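Long-range contact in DNA replication licensing factor MCM related protein (Thermoplasma acidophilum, PDB 4ME3), which is the N-terminal part of an archaeal MCM, a protein that probably binds single-stranded DNA and unwinds it as an ATP-driven replicative helicase: residues A[229-243]-A[255-267]. Sequence-based numbering, arbitrary orientation.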
loop_
_atom_site.group_PDB
_atom_site.type_symbol
_atom_site.label_atom_id
_atom_site.label_comp_id
_atom_site.label_asym_id
_atom_site.label_seq_id
_atom_site.Cartn_x
_atom_site.Cartn_y
_atom_site.Cartn_z
ATOM N N TYR A 229 4.070 -16.539 10.586
ATOM C CA TYR A 229 5.190 -17.305 11.116
ATOM C C TYR A 229 5.348 -18.620 10.354
ATOM O O TYR A 229 4.391 -19.115 9.753
ATOM C CB TYR A 229 4.963 -17.612 12.602
ATOM C CG TYR A 229 4.753 -16.392 13.468
ATOM C CD1 TYR A 229 3.485 -15.858 13.653
ATOM C CD2 TYR A 229 5.821 -15.781 14.113
ATOM C CE1 TYR A 229 3.287 -14.744 14.449
ATOM C CE2 TYR A 229 5.633 -14.665 14.911
ATOM C CZ TYR A 229 4.364 -14.153 15.077
ATOM O OH TYR A 229 4.175 -13.044 15.870
ATOM N N PRO A 230 6.557 -19.200 10.376
ATOM C CA PRO A 230 6.774 -20.457 9.652
ATOM C C PRO A 230 5.794 -21.557 10.052
ATOM O O PRO A 230 5.570 -21.789 11.238
ATOM C CB PRO A 230 8.206 -20.836 10.039
ATOM C CG PRO A 230 8.867 -19.531 10.306
ATOM C CD PRO A 230 7.811 -18.663 10.934
ATOM N N GLY A 231 5.217 -22.219 9.054
ATOM C CA GLY A 231 4.243 -23.269 9.280
ATOM C C GLY A 231 2.812 -22.798 9.085
ATOM O O GLY A 231 1.911 -23.612 8.882
ATOM N N ASN A 232 2.596 -21.485 9.155
ATOM C CA ASN A 232 1.257 -20.929 8.982
ATOM C C ASN A 232 0.702 -21.231 7.599
ATOM O O ASN A 232 1.402 -21.107 6.599
ATOM C CB ASN A 232 1.258 -19.409 9.171
ATOM C CG ASN A 232 1.475 -18.974 10.614
ATOM O OD1 ASN A 232 1.585 -17.776 10.880
ATOM N ND2 ASN A 232 1.542 -19.924 11.546
ATOM N N ARG A 233 -0.569 -21.609 7.544
ATOM C CA ARG A 233 -1.253 -21.766 6.268
ATOM C C ARG A 233 -2.007 -20.481 5.978
ATOM O O ARG A 233 -2.851 -20.064 6.766
ATOM C CB ARG A 233 -2.205 -22.959 6.318
ATOM C CG ARG A 233 -1.475 -24.280 6.460
ATOM C CD ARG A 233 -2.418 -25.462 6.551
ATOM N NE ARG A 233 -1.665 -26.708 6.656
ATOM C CZ ARG A 233 -1.154 -27.367 5.619
ATOM N NH1 ARG A 233 -1.318 -26.909 4.384
ATOM N NH2 ARG A 233 -0.479 -28.490 5.816
ATOM N N VAL A 234 -1.693 -19.845 4.854
ATOM C CA VAL A 234 -2.234 -18.520 4.575
ATOM C C VAL A 234 -2.847 -18.400 3.188
ATOM O O VAL A 234 -2.470 -19.114 2.259
ATOM C CB VAL A 234 -1.142 -17.434 4.722
ATOM C CG1 VAL A 234 -0.493 -17.520 6.087
ATOM C CG2 VAL A 234 -0.087 -17.575 3.634
ATOM N N ILE A 235 -3.820 -17.502 3.081
ATOM C CA ILE A 235 -4.302 -17.021 1.798
ATOM C C ILE A 235 -4.092 -15.521 1.805
ATOM O O ILE A 235 -4.572 -14.824 2.702
ATOM C CB ILE A 235 -5.795 -17.303 1.586
ATOM C CG1 ILE A 235 -6.073 -18.803 1.672
ATOM C CG2 ILE A 235 -6.245 -16.743 0.241
ATOM C CD1 ILE A 235 -7.542 -19.142 1.756
ATOM N N VAL A 236 -3.371 -15.024 0.809
ATOM C CA VAL A 236 -3.050 -13.613 0.740
ATOM C C VAL A 236 -3.632 -12.999 -0.524
ATOM O O VAL A 236 -3.430 -13.510 -1.623
ATOM C CB VAL A 236 -1.533 -13.394 0.751
ATOM C CG1 VAL A 236 -1.201 -11.913 0.614
ATOM C CG2 VAL A 236 -0.944 -13.958 2.037
ATOM N N ASP A 237 -4.379 -11.917 -0.346
ATOM C CA ASP A 237 -4.854 -11.117 -1.462
ATOM C C ASP A 237 -3.906 -9.938 -1.587
ATOM O O ASP A 237 -3.648 -9.242 -0.608
ATOM C CB ASP A 237 -6.277 -10.624 -1.192
ATOM C CG ASP A 237 -7.210 -11.742 -0.774
ATOM O OD1 ASP A 237 -7.324 -12.736 -1.521
ATOM O OD2 ASP A 237 -7.821 -11.636 0.314
ATOM N N GLY A 238 -3.367 -9.709 -2.776
ATOM C CA GLY A 238 -2.374 -8.666 -2.932
ATOM C C GLY A 238 -2.108 -8.263 -4.362
ATOM O O GLY A 238 -2.639 -8.859 -5.300
ATOM N N ILE A 239 -1.288 -7.234 -4.520
ATOM C CA ILE A 239 -0.897 -6.757 -5.835
ATOM C C ILE A 239 0.388 -7.455 -6.255
ATOM O O ILE A 239 1.387 -7.441 -5.528
ATOM C CB ILE A 239 -0.680 -5.229 -5.842
ATOM C CG1 ILE A 239 -1.891 -4.522 -5.231
ATOM C CG2 ILE A 239 -0.428 -4.745 -7.263
ATOM C CD1 ILE A 239 -1.721 -3.033 -5.063
ATOM N N LEU A 240 0.365 -8.076 -7.429
ATOM C CA LEU A 240 1.550 -8.747 -7.932
ATOM C C LEU A 240 2.548 -7.717 -8.451
ATOM O O LEU A 240 2.223 -6.894 -9.307
ATOM C CB LEU A 240 1.186 -9.748 -9.029
ATOM C CG LEU A 240 2.331 -10.672 -9.441
ATOM C CD1 LEU A 240 2.701 -11.604 -8.295
ATOM C CD2 LEU A 240 1.965 -11.463 -10.673
ATOM N N ARG A 241 3.764 -7.769 -7.916
ATOM C CA ARG A 241 4.809 -6.815 -8.257
ATOM C C ARG A 241 6.025 -7.541 -8.811
ATOM O O ARG A 241 6.102 -8.764 -8.749
ATOM C CB ARG A 241 5.221 -6.021 -7.017
ATOM C CG ARG A 241 4.143 -5.103 -6.476
ATOM C CD ARG A 241 3.667 -4.141 -7.544
ATOM N NE ARG A 241 2.918 -3.020 -6.979
ATOM C CZ ARG A 241 2.242 -2.135 -7.705
ATOM N NH1 ARG A 241 2.209 -2.240 -9.027
ATOM N NH2 ARG A 241 1.588 -1.147 -7.108
ATOM N N THR A 242 6.973 -6.780 -9.348
ATOM C CA THR A 242 8.209 -7.349 -9.869
ATOM C C THR A 242 9.420 -6.718 -9.195
ATOM O O THR A 242 9.404 -5.541 -8.835
ATOM C CB THR A 242 8.347 -7.129 -11.390
ATOM O OG1 THR A 242 8.323 -5.725 -11.674
ATOM C CG2 THR A 242 7.229 -7.821 -12.140
ATOM N N GLU A 243 10.469 -7.516 -9.028
ATOM C CA GLU A 243 11.716 -7.042 -8.448
ATOM C C GLU A 243 12.868 -7.471 -9.345
ATOM O O GLU A 243 12.896 -8.597 -9.835
ATOM C CB GLU A 243 11.900 -7.609 -7.041
ATOM C CG GLU A 243 13.229 -7.258 -6.393
ATOM C CD GLU A 243 13.307 -5.809 -5.959
ATOM O OE1 GLU A 243 12.243 -5.184 -5.769
ATOM O OE2 GLU A 243 14.436 -5.296 -5.800
ATOM N N PHE A 255 13.674 -10.527 -13.985
ATOM C CA PHE A 255 13.002 -10.086 -12.775
ATOM C C PHE A 255 12.378 -11.296 -12.092
ATOM O O PHE A 255 12.398 -12.402 -12.633
ATOM C CB PHE A 255 11.914 -9.060 -13.116
ATOM C CG PHE A 255 12.429 -7.654 -13.293
ATOM C CD1 PHE A 255 13.337 -7.349 -14.294
ATOM C CD2 PHE A 255 11.988 -6.633 -12.465
ATOM C CE1 PHE A 255 13.804 -6.058 -14.458
ATOM C CE2 PHE A 255 12.453 -5.340 -12.625
ATOM C CZ PHE A 255 13.363 -5.052 -13.623
ATOM N N PHE A 256 11.839 -11.090 -10.899
ATOM C CA PHE A 256 11.002 -12.102 -10.267
ATOM C C PHE A 256 9.787 -11.410 -9.667
ATOM O O PHE A 256 9.830 -10.214 -9.378
ATOM C CB PHE A 256 11.773 -12.898 -9.205
ATOM C CG PHE A 256 12.277 -12.071 -8.051
ATOM C CD1 PHE A 256 13.473 -11.383 -8.144
ATOM C CD2 PHE A 256 11.564 -12.007 -6.866
ATOM C CE1 PHE A 256 13.942 -10.629 -7.082
ATOM C CE2 PHE A 256 12.025 -11.254 -5.802
ATOM C CZ PHE A 256 13.218 -10.568 -5.907
ATOM N N THR A 257 8.703 -12.155 -9.503
ATOM C CA THR A 257 7.486 -11.583 -8.949
ATOM C C THR A 257 7.435 -11.744 -7.436
ATOM O O THR A 257 8.013 -12.680 -6.877
ATOM C CB THR A 257 6.235 -12.245 -9.537
ATOM O OG1 THR A 257 6.289 -13.657 -9.310
ATOM C CG2 THR A 257 6.125 -11.973 -11.030
ATOM N N TYR A 258 6.739 -10.816 -6.787
ATOM C CA TYR A 258 6.426 -10.923 -5.371
ATOM C C TYR A 258 5.051 -10.311 -5.152
ATOM O O TYR A 258 4.529 -9.620 -6.022
ATOM C CB TYR A 258 7.487 -10.231 -4.510
ATOM C CG TYR A 258 7.512 -8.720 -4.596
ATOM C CD1 TYR A 258 8.279 -8.070 -5.556
ATOM C CD2 TYR A 258 6.785 -7.943 -3.702
ATOM C CE1 TYR A 258 8.316 -6.689 -5.626
ATOM C CE2 TYR A 258 6.813 -6.564 -3.767
ATOM C CZ TYR A 258 7.582 -5.943 -4.730
ATOM O OH TYR A 258 7.605 -4.569 -4.795
ATOM N N LEU A 259 4.457 -10.571 -3.994
ATOM C CA LEU A 259 3.103 -10.115 -3.737
ATOM C C LEU A 259 3.095 -9.060 -2.646
ATOM O O LEU A 259 3.642 -9.278 -1.568
ATOM C CB LEU A 259 2.229 -11.292 -3.325
ATOM C CG LEU A 259 0.713 -11.071 -3.380
ATOM C CD1 LEU A 259 0.240 -10.949 -4.822
ATOM C CD2 LEU A 259 -0.004 -12.207 -2.673
ATOM N N TYR A 260 2.487 -7.915 -2.942
ATOM C CA TYR A 260 2.268 -6.875 -1.948
ATOM C C TYR A 260 0.918 -7.097 -1.281
ATOM O O TYR A 260 -0.135 -6.942 -1.908
ATOM C CB TYR A 260 2.311 -5.492 -2.593
ATOM C CG TYR A 260 2.108 -4.382 -1.597
ATOM C CD1 TYR A 260 3.171 -3.894 -0.851
ATOM C CD2 TYR A 260 0.850 -3.834 -1.386
ATOM C CE1 TYR A 260 2.992 -2.886 0.069
ATOM C CE2 TYR A 260 0.658 -2.823 -0.463
ATOM C CZ TYR A 260 1.735 -2.354 0.262
ATOM O OH TYR A 260 1.556 -1.348 1.182
ATOM N N ALA A 261 0.945 -7.453 -0.002
ATOM C CA ALA A 261 -0.257 -7.900 0.692
ATOM C C ALA A 261 -1.263 -6.775 0.920
ATOM O O ALA A 261 -0.911 -5.696 1.402
ATOM C CB ALA A 261 0.115 -8.538 2.022
ATOM N N ILE A 262 -2.516 -7.044 0.562
ATOM C CA ILE A 262 -3.624 -6.140 0.856
ATOM C C ILE A 262 -4.507 -6.713 1.958
ATOM O O ILE A 262 -5.073 -5.973 2.764
ATOM C CB ILE A 262 -4.483 -5.886 -0.402
ATOM C CG1 ILE A 262 -3.663 -5.159 -1.470
ATOM C CG2 ILE A 262 -5.719 -5.086 -0.050
ATOM C CD1 ILE A 262 -3.176 -3.788 -1.055
ATOM N N ASN A 263 -4.622 -8.040 1.986
ATOM C CA ASN A 263 -5.439 -8.738 2.970
ATOM C C ASN A 263 -4.839 -10.117 3.231
ATOM O O ASN A 263 -4.337 -10.767 2.312
ATOM C CB ASN A 263 -6.881 -8.866 2.465
ATOM C CG ASN A 263 -7.833 -9.415 3.514
ATOM O OD1 ASN A 263 -7.801 -9.013 4.677
ATOM N ND2 ASN A 263 -8.690 -10.338 3.103
ATOM N N VAL A 264 -4.880 -10.554 4.485
ATOM C CA VAL A 264 -4.285 -11.829 4.876
ATOM C C VAL A 264 -5.254 -12.630 5.735
ATOM O O VAL A 264 -5.894 -12.083 6.636
ATOM C CB VAL A 264 -2.978 -11.613 5.672
ATOM C CG1 VAL A 264 -2.511 -12.911 6.309
ATOM C CG2 VAL A 264 -1.895 -11.030 4.772
ATOM N N ARG A 265 -5.362 -13.924 5.448
ATOM C CA ARG A 265 -6.188 -14.831 6.248
ATOM C C ARG A 265 -5.404 -16.093 6.577
ATOM O O ARG A 265 -4.653 -16.593 5.744
ATOM C CB ARG A 265 -7.466 -15.211 5.497
ATOM C CG ARG A 265 -8.463 -14.077 5.344
ATOM C CD ARG A 265 -9.108 -13.703 6.675
ATOM N NE ARG A 265 -10.099 -12.643 6.507
ATOM C CZ ARG A 265 -9.824 -11.341 6.529
ATOM N NH1 ARG A 265 -8.583 -10.911 6.721
ATOM N NH2 ARG A 265 -10.800 -10.460 6.361
ATOM N N LYS A 266 -5.593 -16.604 7.790
ATOM C CA LYS A 266 -4.904 -17.809 8.244
ATOM C C LYS A 266 -5.884 -18.898 8.657
ATOM O O LYS A 266 -7.031 -18.618 8.998
ATOM C CB LYS A 266 -4.000 -17.487 9.436
ATOM C CG LYS A 266 -2.781 -16.662 9.082
ATOM C CD LYS A 266 -1.598 -17.036 9.958
ATOM C CE LYS A 266 -1.666 -16.343 11.298
ATOM N NZ LYS A 266 -0.577 -16.787 12.208
ATOM N N ASP A 267 -5.420 -20.144 8.632
ATOM C CA ASP A 267 -6.209 -21.262 9.136
ATOM C C ASP A 267 -5.285 -22.357 9.656
ATOM O O ASP A 267 -4.098 -22.382 9.333
ATOM C CB ASP A 267 -7.115 -21.817 8.037
ATOM C CG ASP A 267 -6.343 -22.554 6.965
ATOM O OD1 ASP A 267 -5.691 -21.884 6.136
ATOM O OD2 ASP A 267 -6.392 -23.803 6.951
#
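Val-236 and Leu-259 meet at the apolar centre of this antiparallel beta hairpin of the MCM OB domain, their side chains running alongside in opposite senses with CG1 of Val-236 3.5 Å from CD2 of Leu-259. Ala-261 CB closes on the same CG1, and Ile-218 of strand 215-221 touches both Val-236 and Ala-261. At Gly-238 the strands come so close that a beta carbon would run into Tyr-260 O and Leu-259 CG. Beside it sits a classic beta bulge: Asp-237 O accepts from Ile-262 N at 2.7 Å and Asn-263 N at 3.0 Å. Beyond it strand 263-267 continues antiparallel along the start of strand 233-247, Val-236 CG2 beside Val-264 CG2.

Toward the hairpin tip, the first torsion of Tyr-258 (chi1 70°) folds its ring back toward the neighbouring strand, under Arg-241 CB, 3.6 Å from the ring centroid in a CH-pi contact. The Arg-241 guanidinium continues to a salt bridge with Glu-70. Phe-256 repeats the pattern, with Glu-243 CB over one ring face.

In a buried polar pair, Asn-263 ND2 hydrogen-bonds Asp-237 OD2 (3.2 Å), amide and carboxylate nearly coplanar, while Ser-125 OG hydrogen-bonds Asp-237 OD1. At the polar edge Asn-232 OD1 receives Lys-266 NZ at 2.7 Å and Tyr-229 N at 2.8 Å. With a leucine at Asn-232, Lys-266 NZ is likely to keep Leu-227 O but lose its amide mate, leaving the turn at Tyr-229 less firmly tied. The two donors approach OD1 from opposite faces, each about 60° out of the amide plane.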